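Long-range contacts in uncharacterized GST-like proteinprotein (Pseudomonas syringae pv. tomato, PDB 3IC8), which is of unknown function but resembles glutathione S-transferases and may bind glutathione: residues 42-48 / 288-293; 57-61 / 235-241; 80-84 / 178-183; 170-174 / 211-215. All blocks are in the same frame, centred on the assembly; numbering follows the deposited sequence.

How the contacts relate
Contacts 1 and 2 lie at the thioredoxin-like end of the chain, their centres 11 Å apart; contact 3 lies at the boundary between the domains and contact 4 within the helical C-terminal domain, 12 Å apart. Helix 228-237 supplies a segment of contact 2 and packs against contact 1, and Leu46 touches both Gln57 and Ala235. Contact 3 is the buried one, an aromatic and aliphatic interface where the two domains meet; the other three are partly buried. Contact 1 is dominated by arginines in salt bridges, contact 2 by small residues around a turn with a buried Asp61, and contact 4 by a mixed aromatic and charged edge with one salt bridge. Asp182 of contact 3 ties into contact 4 through Leu174 and Trp211.

Contact 1: residues 42-48 / 288-293; sequences DLTALTG and REDNRA
Helix 41-47 of the thioredoxin-like domain meets the C-terminal β extension at the end of strand 284-290. Residues 42-47 are helical, and Gly48 (phi/psi 85/16) leaves the helix with positive phi, conformationally a glycine position. Residues 288-290 are extended, while 291-293 take helical angles as the chain turns. The two axes run roughly antiparallel (147°), 8.4 Å apart at closest approach, with the CA atoms of Ala45 and Asp290 6.3 Å apart. Arg288 (chi1 p, chi2 t, chi3 m) reaches over the helix C-terminus: its NH1 donates to Ala45 O at 3.0 Å, and its NE lies 3.4 Å from Gly48 CA, which sits over one face of the guanidinium. Asp290 OD1 forms a salt bridge to Arg288 NH2 at 3.1 Å, while its OD2 accepts from Ala293 N at 3.1 Å, an Asx motif that shapes the turn. At the other end of the helical segment, Arg292 NH2 makes a salt bridge to Asp42 OD1 at 2.8 Å; Asp42 OD2 is bound by Ser228. Leu46 CD2 adds an apolar touch on Ala293 CB at 4.1 Å. The result is a helix of the thioredoxin fold packed against the added C-terminal strands that continue its sheet.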
loop_
_atom_site.group_PDB
_atom_site.type_symbol
_atom_site.label_atom_id
_atom_site.label_comp_id
_atom_site.label_asym_id
_atom_site.label_seq_id
_atom_site.Cartn_x
_atom_site.Cartn_y
_atom_site.Cartn_z
ATOM N N ASP A 42 21.584 -24.002 25.585
ATOM C CA ASP A 42 21.448 -24.502 24.244
ATOM C C ASP A 42 22.149 -23.609 23.240
ATOM O O ASP A 42 22.680 -24.082 22.272
ATOM C CB ASP A 42 19.994 -24.745 23.877
ATOM C CG ASP A 42 19.354 -25.789 24.744
ATOM O OD1 ASP A 42 19.962 -26.134 25.755
ATOM O OD2 ASP A 42 18.253 -26.263 24.433
ATOM N N LEU A 43 22.141 -22.311 23.453
ATOM C CA LEU A 43 22.896 -21.434 22.602
ATOM C C LEU A 43 24.397 -21.584 22.699
ATOM O O LEU A 43 25.054 -21.745 21.707
ATOM C CB LEU A 43 22.506 -20.017 22.922
ATOM C CG LEU A 43 22.659 -18.905 21.911
ATOM C CD1 LEU A 43 23.739 -18.017 22.324
ATOM C CD2 LEU A 43 22.870 -19.392 20.539
ATOM N N THR A 44 24.936 -21.564 23.902
ATOM C CA THR A 44 26.370 -21.727 24.104
ATOM C C THR A 44 26.871 -23.114 23.795
ATOM O O THR A 44 28.034 -23.321 23.613
ATOM C CB THR A 44 26.794 -21.361 25.482
ATOM O OG1 THR A 44 25.993 -22.063 26.408
ATOM C CG2 THR A 44 26.606 -19.913 25.704
ATOM N N ALA A 45 25.953 -24.051 23.717
ATOM C CA ALA A 45 26.285 -25.364 23.282
ATOM C C ALA A 45 26.802 -25.329 21.877
ATOM O O ALA A 45 27.718 -26.034 21.572
ATOM C CB ALA A 45 25.094 -26.229 23.345
ATOM N N LEU A 46 26.237 -24.472 21.043
ATOM C CA LEU A 46 26.798 -24.202 19.739
ATOM C C LEU A 46 27.888 -23.147 19.662
ATOM O O LEU A 46 28.907 -23.373 19.104
ATOM C CB LEU A 46 25.690 -23.838 18.776
ATOM C CG LEU A 46 24.419 -24.655 18.813
ATOM C CD1 LEU A 46 23.348 -23.902 18.164
ATOM C CD2 LEU A 46 24.585 -25.957 18.159
ATOM N N THR A 47 27.661 -21.979 20.209
ATOM C CA THR A 47 28.625 -20.898 20.163
ATOM C C THR A 47 29.928 -21.060 20.913
ATOM O O THR A 47 30.917 -20.505 20.525
ATOM C CB THR A 47 28.023 -19.600 20.571
ATOM O OG1 THR A 47 27.631 -19.689 21.926
ATOM C CG2 THR A 47 26.832 -19.318 19.739
ATOM N N GLY A 48 29.932 -21.800 21.998
ATOM C CA GLY A 48 31.064 -21.754 22.882
ATOM C C GLY A 48 31.007 -20.627 23.874
ATOM O O GLY A 48 31.969 -20.307 24.511
ATOM N N ARG A 288 35.558 -26.380 17.824
ATOM C CA ARG A 288 35.388 -26.761 19.204
ATOM C C ARG A 288 34.500 -27.970 19.276
ATOM O O ARG A 288 33.742 -28.211 18.389
ATOM C CB ARG A 288 34.798 -25.625 20.014
ATOM C CG ARG A 288 33.580 -25.032 19.427
ATOM C CD ARG A 288 33.008 -24.003 20.314
ATOM N NE ARG A 288 32.502 -24.563 21.539
ATOM C CZ ARG A 288 31.279 -25.030 21.689
ATOM N NH1 ARG A 288 30.432 -24.988 20.700
ATOM N NH2 ARG A 288 30.906 -25.511 22.845
ATOM N N GLU A 289 34.602 -28.736 20.344
ATOM C CA GLU A 289 33.797 -29.928 20.489
ATOM C C GLU A 289 32.900 -29.793 21.694
ATOM O O GLU A 289 33.362 -29.499 22.753
ATOM C CB GLU A 289 34.713 -31.133 20.629
ATOM C CG GLU A 289 34.019 -32.462 20.756
ATOM C CD GLU A 289 34.948 -33.634 20.519
ATOM O OE1 GLU A 289 36.173 -33.447 20.575
ATOM O OE2 GLU A 289 34.452 -34.742 20.274
ATOM N N ASP A 290 31.607 -29.963 21.516
ATOM C CA ASP A 290 30.691 -29.762 22.608
ATOM C C ASP A 290 30.085 -31.069 23.041
ATOM O O ASP A 290 29.899 -31.945 22.247
ATOM C CB ASP A 290 29.594 -28.774 22.238
ATOM C CG ASP A 290 28.702 -28.437 23.398
ATOM O OD1 ASP A 290 29.084 -27.635 24.249
ATOM O OD2 ASP A 290 27.611 -28.991 23.468
ATOM N N ASN A 291 29.792 -31.194 24.323
ATOM C CA ASN A 291 29.329 -32.459 24.832
ATOM C C ASN A 291 28.016 -32.891 24.223
ATOM O O ASN A 291 27.868 -34.029 23.862
ATOM C CB ASN A 291 29.205 -32.390 26.346
ATOM C CG ASN A 291 30.502 -32.701 27.057
ATOM O OD1 ASN A 291 31.394 -33.317 26.505
ATOM N ND2 ASN A 291 30.604 -32.275 28.297
ATOM N N ARG A 292 27.041 -32.006 24.167
ATOM C CA ARG A 292 25.875 -32.206 23.328
ATOM C C ARG A 292 25.957 -32.058 21.824
ATOM O O ARG A 292 25.421 -32.857 21.109
ATOM C CB ARG A 292 24.716 -31.384 23.829
ATOM C CG ARG A 292 24.374 -31.661 25.233
ATOM C CD ARG A 292 24.029 -30.408 25.910
ATOM N NE ARG A 292 22.617 -30.162 25.802
ATOM C CZ ARG A 292 22.082 -28.964 25.773
ATOM N NH1 ARG A 292 22.837 -27.894 25.845
ATOM N NH2 ARG A 292 20.794 -28.848 25.684
ATOM N N ALA A 293 26.554 -30.988 21.339
ATOM C CA ALA A 293 26.520 -30.697 19.913
ATOM C C ALA A 293 27.602 -31.322 19.061
ATOM O O ALA A 293 27.517 -31.305 17.864
ATOM C CB ALA A 293 26.471 -29.234 19.686
#

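Contact 2: residues 57-61 / 235-241; sequences QIGAD and ASNATPA
The methyl group of Ala60 overlaps the chain that leaves helix 228-237: Ala60 CB lies 3.6 Å from Ala235 O, 3.9 Å from Pro240 CG and 4.4 Å from Ala238 CB. Ala60 belongs to a type II' β turn from Ile58 to Asp61, closed by Asp61 N to Ile58 O and Ile58 N to Asp61 O, both 3.0 Å; Gly59 (phi/psi 62/-120) occupies its second position. Residues 235-237 are the last turn of a helix, and 238-241 continue extended. The closest CA pair is Ala60 and Ala235, 4.3 Å apart, a spacing possible because the residues meeting here are small: Gly59 CA is 3.9 Å from Ala238 CB, and Gly59 O receives a CA-H...O contact from Ala235 CA at 3.4 Å. Gln57, extended (chi1 and chi2 t), places NE2 3.0 Å from Gly59 O in a hydrogen bond, and its OE1 bonds His7. Asp61 (chi1 m) accepts at OD2 from Ala241 N at 3.0 Å, the hydrogen bond joining the two segments, and its OD1 is taken by His299. The tight hairpin of strands 55-58 and 61-63 is edged by strands 4-8 and 296-300 in the sheet, the end of helix 228-237 packs on its turn, and Leu46 of helix 41-47 touches both Gln57 and Ala235.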
loop_
_atom_site.group_PDB
_atom_site.type_symbol
_atom_site.label_atom_id
_atom_site.label_comp_id
_atom_site.label_asym_id
_atom_site.label_seq_id
_atom_site.Cartn_x
_atom_site.Cartn_y
_atom_site.Cartn_z
ATOM N N GLN A 57 22.857 -20.421 12.150
ATOM C CA GLN A 57 23.327 -21.782 12.115
ATOM C C GLN A 57 22.996 -22.460 10.815
ATOM O O GLN A 57 21.872 -22.465 10.392
ATOM C CB GLN A 57 22.733 -22.588 13.257
ATOM C CG GLN A 57 22.993 -24.047 13.167
ATOM C CD GLN A 57 22.342 -24.841 14.263
ATOM O OE1 GLN A 57 21.469 -24.371 14.936
ATOM N NE2 GLN A 57 22.783 -26.047 14.442
ATOM N N ILE A 58 24.008 -23.034 10.199
ATOM C CA ILE A 58 23.839 -23.979 9.134
ATOM C C ILE A 58 24.617 -25.236 9.460
ATOM O O ILE A 58 25.813 -25.260 9.379
ATOM C CB ILE A 58 24.336 -23.377 7.861
ATOM C CG1 ILE A 58 23.543 -22.129 7.577
ATOM C CG2 ILE A 58 24.156 -24.302 6.757
ATOM C CD1 ILE A 58 24.181 -21.225 6.684
ATOM N N GLY A 59 23.910 -26.283 9.845
ATOM C CA GLY A 59 24.541 -27.501 10.285
ATOM C C GLY A 59 25.394 -27.362 11.514
ATOM O O GLY A 59 24.948 -26.985 12.549
ATOM N N ALA A 60 26.654 -27.684 11.355
ATOM C CA ALA A 60 27.630 -27.568 12.399
ATOM C C ALA A 60 28.486 -26.339 12.196
ATOM O O ALA A 60 29.548 -26.257 12.723
ATOM C CB ALA A 60 28.469 -28.797 12.479
ATOM N N ASP A 61 28.003 -25.389 11.420
ATOM C CA ASP A 61 28.660 -24.110 11.271
ATOM C C ASP A 61 27.821 -23.027 11.907
ATOM O O ASP A 61 26.662 -22.884 11.623
ATOM C CB ASP A 61 28.901 -23.775 9.810
ATOM C CG ASP A 61 29.960 -24.621 9.188
ATOM O OD1 ASP A 61 31.131 -24.396 9.438
ATOM O OD2 ASP A 61 29.617 -25.505 8.425
ATOM N N ALA A 235 23.219 -30.022 14.472
ATOM C CA ALA A 235 24.638 -29.799 14.471
ATOM C C ALA A 235 25.389 -31.078 14.670
ATOM O O ALA A 235 26.375 -31.300 14.053
ATOM C CB ALA A 235 25.001 -28.844 15.533
ATOM N N SER A 236 24.927 -31.899 15.585
ATOM C CA SER A 236 25.592 -33.138 15.918
ATOM C C SER A 236 25.641 -34.131 14.779
ATOM O O SER A 236 26.651 -34.748 14.535
ATOM C CB SER A 236 24.856 -33.774 17.076
ATOM O OG SER A 236 25.736 -34.448 17.918
ATOM N N ASN A 237 24.510 -34.297 14.124
ATOM C CA ASN A 237 24.373 -35.089 12.920
ATOM C C ASN A 237 25.093 -34.564 11.715
ATOM O O ASN A 237 25.492 -35.317 10.866
ATOM C CB ASN A 237 22.922 -35.386 12.608
ATOM C CG ASN A 237 22.285 -36.211 13.650
ATOM O OD1 ASN A 237 22.947 -36.957 14.336
ATOM N ND2 ASN A 237 21.001 -36.066 13.807
ATOM N N ALA A 238 25.224 -33.260 11.637
ATOM C CA ALA A 238 25.914 -32.630 10.544
ATOM C C ALA A 238 27.410 -32.631 10.727
ATOM O O ALA A 238 27.895 -32.872 11.800
ATOM C CB ALA A 238 25.422 -31.248 10.369
ATOM N N THR A 239 28.135 -32.343 9.664
ATOM C CA THR A 239 29.556 -32.109 9.764
ATOM C C THR A 239 29.920 -30.782 9.120
ATOM O O THR A 239 29.350 -30.380 8.141
ATOM C CB THR A 239 30.431 -33.284 9.229
ATOM O OG1 THR A 239 30.673 -33.121 7.844
ATOM C CG2 THR A 239 29.761 -34.584 9.437
ATOM N N PRO A 240 30.888 -30.109 9.700
ATOM C CA PRO A 240 31.219 -28.758 9.307
ATOM C C PRO A 240 31.700 -28.674 7.896
ATOM O O PRO A 240 32.369 -29.545 7.417
ATOM C CB PRO A 240 32.352 -28.412 10.240
ATOM C CG PRO A 240 32.178 -29.238 11.356
ATOM C CD PRO A 240 31.627 -30.502 10.895
ATOM N N ALA A 241 31.360 -27.583 7.250
ATOM C CA ALA A 241 31.651 -27.378 5.863
ATOM C C ALA A 241 33.128 -27.263 5.633
ATOM O O ALA A 241 33.885 -26.954 6.513
ATOM C CB ALA A 241 30.980 -26.166 5.387
#

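Contact 3: residues 80-84 / 178-183; sequences PAFYP and PSIADF
Pro178 begins the second segment, and its O lies 3.9 Å from Pro84 CG. Ser179 follows, extended at phi/psi -153/173, its CA 4.4 Å from that of Phe82 and its CB 3.5 Å from Phe82 O. Ile180 buries the largest area of its segment. Its N donates to Phe82 O at 3.1 Å, and its side chain (chi1 t, chi2 p) places CD1 over the Phe82 ring, 4.2 Å from the centroid, a CH-pi interaction, while CG2 meets Tyr83 CE2 at 3.7 Å. Asp182 (chi1 m) turns back so that OD2 accepts from Ser179 N at 2.7 Å; Ser179-Ile180-Ala181-Asp182 matches the Ser/Thr-x-x-Asp sequence that opens this helix in glutathione transferases. Phe183 (chi1 m) ends the segment, its CE2 4.3 Å from Phe82 CE1. The loop 80-84, with a cis peptide before Pro80, Phe82 at chi1 m and Glu74 accepting from Phe82 N and Tyr83 N, thereby joins the N-terminal domain to helix 180-193, with helices 16-25, 66-76 and 88-110 packed around.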
loop_
_atom_site.group_PDB
_atom_site.type_symbol
_atom_site.label_atom_id
_atom_site.label_comp_id
_atom_site.label_asym_id
_atom_site.label_seq_id
_atom_site.Cartn_x
_atom_site.Cartn_y
_atom_site.Cartn_z
ATOM N N PRO A 80 19.030 -11.375 -4.776
ATOM C CA PRO A 80 19.578 -10.035 -4.865
ATOM C C PRO A 80 20.728 -9.828 -3.911
ATOM O O PRO A 80 20.793 -10.450 -2.908
ATOM C CB PRO A 80 18.405 -9.177 -4.448
ATOM C CG PRO A 80 17.661 -9.982 -3.583
ATOM C CD PRO A 80 17.779 -11.374 -4.029
ATOM N N ALA A 81 21.625 -8.929 -4.241
ATOM C CA ALA A 81 22.870 -8.818 -3.529
ATOM C C ALA A 81 22.906 -7.765 -2.468
ATOM O O ALA A 81 22.496 -6.654 -2.663
ATOM C CB ALA A 81 23.991 -8.614 -4.478
ATOM N N PHE A 82 23.422 -8.165 -1.332
ATOM C CA PHE A 82 23.803 -7.274 -0.276
ATOM C C PHE A 82 24.919 -6.364 -0.704
ATOM O O PHE A 82 24.946 -5.242 -0.321
ATOM C CB PHE A 82 24.232 -8.042 0.951
ATOM C CG PHE A 82 23.111 -8.556 1.762
ATOM C CD1 PHE A 82 22.031 -7.793 2.014
ATOM C CD2 PHE A 82 23.138 -9.811 2.253
ATOM C CE1 PHE A 82 21.039 -8.275 2.743
ATOM C CE2 PHE A 82 22.141 -10.267 2.974
ATOM C CZ PHE A 82 21.098 -9.508 3.209
ATOM N N TYR A 83 25.850 -6.842 -1.505
ATOM C CA TYR A 83 26.925 -5.986 -1.959
ATOM C C TYR A 83 27.053 -5.896 -3.443
ATOM O O TYR A 83 27.768 -6.641 -4.033
ATOM C CB TYR A 83 28.237 -6.497 -1.418
ATOM C CG TYR A 83 28.243 -6.701 0.042
ATOM C CD1 TYR A 83 27.876 -7.894 0.574
ATOM C CD2 TYR A 83 28.620 -5.702 0.891
ATOM C CE1 TYR A 83 27.873 -8.082 1.866
ATOM C CE2 TYR A 83 28.624 -5.895 2.204
ATOM C CZ TYR A 83 28.244 -7.092 2.686
ATOM O OH TYR A 83 28.238 -7.323 4.003
ATOM N N PRO A 84 26.402 -4.934 -4.036
ATOM C CA PRO A 84 26.319 -4.811 -5.477
ATOM C C PRO A 84 27.656 -4.611 -6.148
ATOM O O PRO A 84 28.465 -3.883 -5.626
ATOM C CB PRO A 84 25.501 -3.551 -5.635
ATOM C CG PRO A 84 24.876 -3.364 -4.421
ATOM C CD PRO A 84 25.728 -3.832 -3.387
ATOM N N PRO A 178 19.332 -1.946 -4.056
ATOM C CA PRO A 178 19.322 -2.196 -2.637
ATOM C C PRO A 178 20.595 -2.866 -2.160
ATOM O O PRO A 178 21.273 -3.515 -2.886
ATOM C CB PRO A 178 18.123 -3.109 -2.468
ATOM C CG PRO A 178 17.864 -3.636 -3.737
ATOM C CD PRO A 178 18.292 -2.703 -4.740
ATOM N N SER A 179 20.898 -2.673 -0.905
ATOM C CA SER A 179 22.122 -3.155 -0.341
ATOM C C SER A 179 21.955 -3.410 1.131
ATOM O O SER A 179 20.965 -3.087 1.687
ATOM C CB SER A 179 23.293 -2.215 -0.608
ATOM O OG SER A 179 22.959 -0.872 -0.507
ATOM N N ILE A 180 22.964 -3.981 1.748
ATOM C CA ILE A 180 22.987 -4.254 3.156
ATOM C C ILE A 180 22.916 -2.931 3.881
ATOM O O ILE A 180 22.435 -2.847 4.966
ATOM C CB ILE A 180 24.216 -5.082 3.549
ATOM C CG1 ILE A 180 24.232 -5.396 5.028
ATOM C CG2 ILE A 180 25.452 -4.370 3.264
ATOM C CD1 ILE A 180 23.107 -6.204 5.487
ATOM N N ALA A 181 23.388 -1.894 3.232
ATOM C CA ALA A 181 23.326 -0.563 3.774
ATOM C C ALA A 181 21.919 -0.033 3.991
ATOM O O ALA A 181 21.699 0.660 4.927
ATOM C CB ALA A 181 24.136 0.379 2.962
ATOM N N ASP A 182 20.979 -0.364 3.128
ATOM C CA ASP A 182 19.626 0.089 3.321
ATOM C C ASP A 182 19.102 -0.467 4.617
ATOM O O ASP A 182 18.456 0.200 5.370
ATOM C CB ASP A 182 18.724 -0.391 2.190
ATOM C CG ASP A 182 19.050 0.231 0.880
ATOM O OD1 ASP A 182 18.677 1.370 0.696
ATOM O OD2 ASP A 182 19.660 -0.418 0.031
ATOM N N PHE A 183 19.386 -1.717 4.861
ATOM C CA PHE A 183 18.996 -2.339 6.094
ATOM C C PHE A 183 19.645 -1.802 7.345
ATOM O O PHE A 183 19.018 -1.630 8.350
ATOM C CB PHE A 183 19.136 -3.826 5.957
ATOM C CG PHE A 183 18.322 -4.371 4.872
ATOM C CD1 PHE A 183 16.996 -4.584 5.049
ATOM C CD2 PHE A 183 18.860 -4.626 3.661
ATOM C CE1 PHE A 183 16.255 -5.051 4.063
ATOM C CE2 PHE A 183 18.102 -5.097 2.674
ATOM C CZ PHE A 183 16.797 -5.306 2.881
#

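Contact 4: residues 170-174 / 211-215; sequences GGDFL and WLDRV
Phe173 from the loop and Trp211 from helix 206-216 lead the apolar part of this contact, beside Arg214 and Asp172. Trp211 (chi1 t, chi2 83°) leaves sideways, but its indole end comes near the loop, bringing CD1 to 3.4 Å from Asp172 O and NE1 to 4.1 Å from Phe173 CA, both near the ring plane, and CZ2 to 4.0 Å from Leu174 CG; Leu174 is m, t. Phe173 (chi1 m, chi2 96°) turns its ring so that CE2 approaches Val215 CG2 at 4.2 Å and CZ meets Arg214 CD at 3.8 Å. This is packing within the helical C-terminal domain of the glutathione transferase fold, where the loop after helix 149-167 packs against helix 206-216, the CA atoms of Asp172 and Trp211 being 7.0 Å apart. Arg214, extended at chi1 and chi2 (t, t) and bent at chi3 (m), brings NE to 3.6 Å from Asp172 OD1; this oxygen lies over the guanidinium face, so the salt bridge is purely one of charge. NH1 lies 2.8 Å from Asp172 O. Asp182 of helix 180-193 accepts from Leu174 N and Trp211 NE1, while Ser224 of the second subunit packs on Phe173.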
loop_
_atom_site.group_PDB
_atom_site.type_symbol
_atom_site.label_atom_id
_atom_site.label_comp_id
_atom_site.label_asym_id
_atom_site.label_seq_id
_atom_site.Cartn_x
_atom_site.Cartn_y
_atom_site.Cartn_z
ATOM N N GLY A 170 14.385 10.784 -5.984
ATOM C CA GLY A 170 13.660 9.663 -6.514
ATOM C C GLY A 170 14.372 8.349 -6.717
ATOM O O GLY A 170 13.831 7.473 -7.352
ATOM N N GLY A 171 15.575 8.209 -6.183
ATOM C CA GLY A 171 16.267 6.943 -6.195
ATOM C C GLY A 171 15.587 5.971 -5.275
ATOM O O GLY A 171 15.162 6.345 -4.226
ATOM N N ASP A 172 15.445 4.732 -5.683
ATOM C CA ASP A 172 14.758 3.775 -4.858
ATOM C C ASP A 172 15.454 3.460 -3.543
ATOM O O ASP A 172 14.833 3.337 -2.531
ATOM C CB ASP A 172 14.443 2.506 -5.654
ATOM C CG ASP A 172 13.219 2.653 -6.499
ATOM O OD1 ASP A 172 12.264 3.248 -6.036
ATOM O OD2 ASP A 172 13.208 2.199 -7.635
ATOM N N PHE A 173 16.759 3.322 -3.605
ATOM C CA PHE A 173 17.571 2.871 -2.511
ATOM C C PHE A 173 18.833 3.700 -2.402
ATOM O O PHE A 173 19.077 4.543 -3.214
ATOM C CB PHE A 173 17.896 1.407 -2.658
ATOM C CG PHE A 173 16.712 0.536 -2.649
ATOM C CD1 PHE A 173 16.143 0.128 -3.809
ATOM C CD2 PHE A 173 16.165 0.120 -1.491
ATOM C CE1 PHE A 173 15.075 -0.656 -3.798
ATOM C CE2 PHE A 173 15.095 -0.672 -1.498
ATOM C CZ PHE A 173 14.547 -1.055 -2.652
ATOM N N LEU A 174 19.598 3.479 -1.357
ATOM C CA LEU A 174 20.742 4.306 -1.045
ATOM C C LEU A 174 21.841 4.259 -2.088
ATOM O O LEU A 174 22.478 5.231 -2.351
ATOM C CB LEU A 174 21.303 3.971 0.334
ATOM C CG LEU A 174 20.420 4.176 1.549
ATOM C CD1 LEU A 174 21.100 3.700 2.725
ATOM C CD2 LEU A 174 20.083 5.565 1.729
ATOM N N TRP A 211 10.950 5.804 1.652
ATOM C CA TRP A 211 12.045 4.893 1.453
ATOM C C TRP A 211 12.080 3.863 2.537
ATOM O O TRP A 211 12.369 2.718 2.290
ATOM C CB TRP A 211 13.379 5.643 1.409
ATOM C CG TRP A 211 14.548 4.773 1.646
ATOM C CD1 TRP A 211 15.173 4.021 0.744
ATOM C CD2 TRP A 211 15.231 4.573 2.871
ATOM N NE1 TRP A 211 16.193 3.358 1.309
ATOM C CE2 TRP A 211 16.254 3.684 2.625
ATOM C CE3 TRP A 211 15.069 5.061 4.158
ATOM C CZ2 TRP A 211 17.093 3.260 3.599
ATOM C CZ3 TRP A 211 15.896 4.637 5.109
ATOM C CH2 TRP A 211 16.899 3.750 4.839
ATOM N N LEU A 212 11.802 4.287 3.749
ATOM C CA LEU A 212 11.847 3.391 4.863
ATOM C C LEU A 212 10.812 2.287 4.757
ATOM O O LEU A 212 11.098 1.169 5.048
ATOM C CB LEU A 212 11.736 4.158 6.168
ATOM C CG LEU A 212 11.599 3.328 7.421
ATOM C CD1 LEU A 212 12.768 2.482 7.658
ATOM C CD2 LEU A 212 11.348 4.163 8.574
ATOM N N ASP A 213 9.614 2.624 4.327
ATOM C CA ASP A 213 8.558 1.652 4.149
ATOM C C ASP A 213 8.895 0.669 3.077
ATOM O O ASP A 213 8.549 -0.471 3.151
ATOM C CB ASP A 213 7.223 2.312 3.910
ATOM C CG ASP A 213 6.714 3.005 5.115
ATOM O OD1 ASP A 213 7.138 2.653 6.208
ATOM O OD2 ASP A 213 5.906 3.923 4.989
ATOM N N ARG A 214 9.581 1.127 2.067
ATOM C CA ARG A 214 10.036 0.253 1.039
ATOM C C ARG A 214 11.026 -0.782 1.539
ATOM O O ARG A 214 10.949 -1.924 1.200
ATOM C CB ARG A 214 10.691 1.103 -0.025
ATOM C CG ARG A 214 10.703 0.539 -1.384
ATOM C CD ARG A 214 11.577 1.338 -2.297
ATOM N NE ARG A 214 10.862 2.444 -2.852
ATOM C CZ ARG A 214 11.172 3.715 -2.692
ATOM N NH1 ARG A 214 12.224 4.081 -1.991
ATOM N NH2 ARG A 214 10.413 4.626 -3.247
ATOM N N VAL A 215 11.981 -0.360 2.336
ATOM C CA VAL A 215 12.964 -1.251 2.903
ATOM C C VAL A 215 12.388 -2.264 3.871
ATOM O O VAL A 215 12.810 -3.370 3.912
ATOM C CB VAL A 215 14.118 -0.489 3.522
ATOM C CG1 VAL A 215 15.155 -1.394 3.981
ATOM C CG2 VAL A 215 14.695 0.442 2.541
#